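Local atomic coordinates of type III secretion system effector protein ExoU (Pseudomonas fluorescens, PDB entry 4QMK), a protein that probably acts as a type III secreted phospholipase of the patatin-like family, with a phosphatidylinositol 4,5-bisphosphate binding domain that directs it to the host plasma membrane. Residues L483-A488 against Q532-L538. Coordinates in Å, arbitrary orientation, origin at the centre of the assembly. Residues are numbered along the deposited sequence.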
ATOM      1  N   LEU A 483     -27.700 -19.765   2.674  1.00 30.78           N
ATOM      2  CA  LEU A 483     -26.381 -19.774   3.333  1.00 30.88           C
ATOM      3  C   LEU A 483     -25.800 -18.408   3.277  1.00 33.11           C
ATOM      4  O   LEU A 483     -25.281 -17.922   4.281  1.00 35.12           O
ATOM      5  CB  LEU A 483     -25.417 -20.760   2.669  1.00 27.90           C
ATOM      6  CG  LEU A 483     -24.058 -20.835   3.304  1.00 28.71           C
ATOM      7  CD1 LEU A 483     -24.218 -21.284   4.741  1.00 31.80           C
ATOM      8  CD2 LEU A 483     -23.163 -21.791   2.547  1.00 26.98           C
ATOM      9  N   ASP A 484     -25.835 -17.792   2.097  1.00 34.56           N
ATOM     10  CA  ASP A 484     -25.319 -16.431   1.967  1.00 38.07           C
ATOM     11  C   ASP A 484     -26.025 -15.504   2.966  1.00 38.39           C
ATOM     12  O   ASP A 484     -25.380 -14.691   3.634  1.00 38.83           O
ATOM     13  CB  ASP A 484     -25.507 -15.902   0.546  1.00 40.99           C
ATOM     14  CG  ASP A 484     -24.933 -14.513   0.367  1.00 45.15           C
ATOM     15  OD1 ASP A 484     -23.688 -14.353   0.399  1.00 50.84           O
ATOM     16  OD2 ASP A 484     -25.720 -13.582   0.200  1.00 49.76           O
ATOM     17  N   THR A 485     -27.343 -15.649   3.073  1.00 37.94           N
ATOM     18  CA  THR A 485     -28.122 -14.823   3.989  1.00 39.61           C
ATOM     19  C   THR A 485     -27.694 -15.015   5.426  1.00 39.96           C
ATOM     20  O   THR A 485     -27.540 -14.051   6.164  1.00 43.40           O
ATOM     21  CB  THR A 485     -29.632 -15.097   3.871  1.00 41.05           C
ATOM     22  OG1 THR A 485     -30.133 -14.517   2.657  1.00 41.22           O
ATOM     23  CG2 THR A 485     -30.393 -14.485   5.052  1.00 42.35           C
ATOM     24  N   ALA A 486     -27.514 -16.255   5.843  1.00 37.66           N
ATOM     25  CA  ALA A 486     -27.109 -16.499   7.216  1.00 38.63           C
ATOM     26  C   ALA A 486     -25.759 -15.861   7.542  1.00 40.66           C
ATOM     27  O   ALA A 486     -25.547 -15.444   8.657  1.00 45.17           O
ATOM     28  CB  ALA A 486     -27.092 -17.984   7.503  1.00 37.27           C
ATOM     29  N   ILE A 487     -24.844 -15.803   6.561  1.00 42.43           N
ATOM     30  CA  ILE A 487     -23.539 -15.176   6.741  1.00 40.01           C
ATOM     31  C   ILE A 487     -23.760 -13.674   6.899  1.00 42.12           C
ATOM     32  O   ILE A 487     -23.191 -13.068   7.795  1.00 45.28           O
ATOM     33  CB  ILE A 487     -22.594 -15.380   5.535  1.00 41.56           C
ATOM     34  CG1 ILE A 487     -22.414 -16.851   5.126  1.00 43.25           C
ATOM     35  CG2 ILE A 487     -21.238 -14.774   5.825  1.00 42.75           C
ATOM     36  CD1 ILE A 487     -21.533 -17.665   6.043  1.00 44.95           C
ATOM     37  N   ALA A 488     -24.545 -13.057   6.004  1.00 42.34           N
ATOM     38  CA  ALA A 488     -24.908 -11.632   6.128  1.00 44.95           C
ATOM     39  C   ALA A 488     -25.497 -11.307   7.505  1.00 47.08           C
ATOM     40  O   ALA A 488     -25.107 -10.336   8.110  1.00 48.78           O
ATOM     41  CB  ALA A 488     -25.894 -11.225   5.039  1.00 45.37           C
ATOM     42  N   GLN A 532     -17.265 -14.097  -4.180  1.00 50.13           N
ATOM     43  CA  GLN A 532     -18.285 -14.216  -3.190  1.00 44.03           C
ATOM     44  C   GLN A 532     -17.646 -14.107  -1.799  1.00 44.26           C
ATOM     45  O   GLN A 532     -17.097 -15.054  -1.219  1.00 45.20           O
ATOM     46  CB  GLN A 532     -19.097 -15.450  -3.549  1.00 41.90           C
ATOM     47  CG  GLN A 532     -19.921 -16.108  -2.491  1.00 41.23           C
ATOM     48  CD  GLN A 532     -20.779 -15.205  -1.646  1.00 40.32           C
ATOM     49  OE1 GLN A 532     -20.258 -14.487  -0.778  1.00 38.44           O
ATOM     50  NE2 GLN A 532     -22.099 -15.375  -1.756  1.00 37.97           N
ATOM     51  N   ARG A 533     -17.695 -12.883  -1.301  1.00 45.19           N
ATOM     52  CA  ARG A 533     -17.067 -12.493  -0.058  1.00 49.87           C
ATOM     53  C   ARG A 533     -17.541 -13.304   1.144  1.00 45.43           C
ATOM     54  O   ARG A 533     -16.730 -13.862   1.900  1.00 49.65           O
ATOM     55  CB  ARG A 533     -17.280 -10.975   0.145  1.00 63.27           C
ATOM     56  CG  ARG A 533     -16.508 -10.371   1.300  1.00 76.70           C
ATOM     57  CD  ARG A 533     -15.008 -10.373   0.996  1.00 89.84           C
ATOM     58  NE  ARG A 533     -14.183 -10.330   2.209  1.00107.04           N
ATOM     59  CZ  ARG A 533     -13.805 -11.395   2.942  1.00101.68           C
ATOM     60  NH1 ARG A 533     -14.169 -12.642   2.627  1.00 83.81           N
ATOM     61  NH2 ARG A 533     -13.047 -11.205   4.017  1.00111.08           N
ATOM     62  N   ASN A 534     -18.854 -13.423   1.305  1.00 39.32           N
ATOM     63  CA  ASN A 534     -19.397 -14.144   2.430  1.00 37.12           C
ATOM     64  C   ASN A 534     -18.930 -15.595   2.441  1.00 33.12           C
ATOM     65  O   ASN A 534     -18.602 -16.118   3.506  1.00 30.48           O
ATOM     66  CB  ASN A 534     -20.929 -14.092   2.423  1.00 37.66           C
ATOM     67  CG  ASN A 534     -21.462 -12.737   2.699  1.00 40.49           C
ATOM     68  OD1 ASN A 534     -20.751 -11.859   3.174  1.00 42.11           O
ATOM     69  ND2 ASN A 534     -22.721 -12.534   2.372  1.00 44.26           N
ATOM     70  N   PHE A 535     -18.940 -16.234   1.265  1.00 29.59           N
ATOM     71  CA  PHE A 535     -18.467 -17.584   1.166  1.00 29.15           C
ATOM     72  C   PHE A 535     -16.992 -17.676   1.561  1.00 32.14           C
ATOM     73  O   PHE A 535     -16.593 -18.598   2.302  1.00 34.46           O
ATOM     74  CB  PHE A 535     -18.732 -18.236  -0.206  1.00 26.74           C
ATOM     75  CG  PHE A 535     -20.208 -18.453  -0.534  1.00 25.07           C
ATOM     76  CD1 PHE A 535     -21.213 -18.351   0.448  1.00 24.33           C
ATOM     77  CD2 PHE A 535     -20.585 -18.869  -1.794  1.00 24.20           C
ATOM     78  CE1 PHE A 535     -22.534 -18.622   0.158  1.00 23.43           C
ATOM     79  CE2 PHE A 535     -21.924 -19.113  -2.097  1.00 23.82           C
ATOM     80  CZ  PHE A 535     -22.899 -19.006  -1.110  1.00 22.77           C
ATOM     81  N   GLN A 536     -16.201 -16.710   1.134  1.00 36.17           N
ATOM     82  CA  GLN A 536     -14.784 -16.683   1.498  1.00 40.57           C
ATOM     83  C   GLN A 536     -14.613 -16.654   3.019  1.00 39.76           C
ATOM     84  O   GLN A 536     -13.831 -17.418   3.560  1.00 43.21           O
ATOM     85  CB  GLN A 536     -14.070 -15.490   0.832  1.00 43.06           C
ATOM     86  CG  GLN A 536     -13.699 -15.729  -0.619  1.00 46.09           C
ATOM     87  CD  GLN A 536     -12.617 -16.805  -0.760  1.00 54.08           C
ATOM     88  OE1 GLN A 536     -11.679 -16.868   0.040  1.00 72.38           O
ATOM     89  NE2 GLN A 536     -12.743 -17.656  -1.765  1.00 50.06           N
ATOM     90  N   GLN A 537     -15.338 -15.792   3.725  1.00 42.16           N
ATOM     91  CA  GLN A 537     -15.188 -15.760   5.202  1.00 44.57           C
ATOM     92  C   GLN A 537     -15.517 -17.122   5.797  1.00 41.89           C
ATOM     93  O   GLN A 537     -14.846 -17.584   6.726  1.00 43.44           O
ATOM     94  CB  GLN A 537     -16.146 -14.808   5.894  1.00 48.27           C
ATOM     95  CG  GLN A 537     -16.159 -13.372   5.474  1.00 54.31           C
ATOM     96  CD  GLN A 537     -17.241 -12.604   6.231  1.00 58.52           C
ATOM     97  OE1 GLN A 537     -18.096 -11.945   5.617  1.00 69.87           O
ATOM     98  NE2 GLN A 537     -17.241 -12.725   7.561  1.00 53.32           N
ATOM     99  N   LEU A 538     -16.592 -17.729   5.296  1.00 38.25           N
ATOM    100  CA  LEU A 538     -17.005 -19.018   5.798  1.00 37.44           C
ATOM    101  C   LEU A 538     -15.916 -20.028   5.508  1.00 36.80           C
ATOM    102  O   LEU A 538     -15.601 -20.849   6.372  1.00 36.83           O
ATOM    103  CB  LEU A 538     -18.336 -19.463   5.206  1.00 34.84           C
ATOM    104  CG  LEU A 538     -18.716 -20.863   5.682  1.00 33.69           C
ATOM    105  CD1 LEU A 538     -18.917 -20.957   7.182  1.00 35.73           C
ATOM    106  CD2 LEU A 538     -19.943 -21.337   4.942  1.00 32.48           C
TER
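Helices that cross steeply meet over a small patch, so a few well-shaped side chains must do most of the work, and here one isoleucine does much of it. The axes of 483-488 and 533-538 pass 9.4 Å apart at an angle of 76°, and Ile487 faces Asn534 where the backbones come nearest, their CA atoms 6.1 Å apart. Ile487 is the bump: it enters the hollow lined by Asn534, Gln537 and Leu538, its CG2 lying 3.5 Å from Asn534 CB and its CD1 3.8 Å from Leu538 CB. One turn earlier, Leu483 fills the next hollow, between Phe535 and Leu538, with CD2 4.0 Å from both Phe535 CE1 and Leu538 CD2. The Phe535 ring in turn reaches Asp484, bringing CE1 within 4.0 Å of its CB.

Beside this apolar seam lies a polar one. Asp484 OD1 accepts two hydrogen bonds, from Gln532 NE2 and from Asn534 ND2, each 2.9 Å long. Gln532 is also the N-cap of its helix, its OE1 accepting from Phe535 N at 3.0 Å. The two ends of one amide thus cap the start of one helix and tie it to the flank of the other. On the same polar side, Gln537 OE1 is hydrogen-bonded to Asn491, further along helix 464-491, while Leu503 and Leu510 of helix 501-513 close over Ile487 and Leu483 respectively. Crossing this close to a right angle is orthogonal helix packing, and here it builds an all-helical region in which helices 464-491, 501-513 and 533-544 share one apolar core, with a glutamine N-cap at its edge.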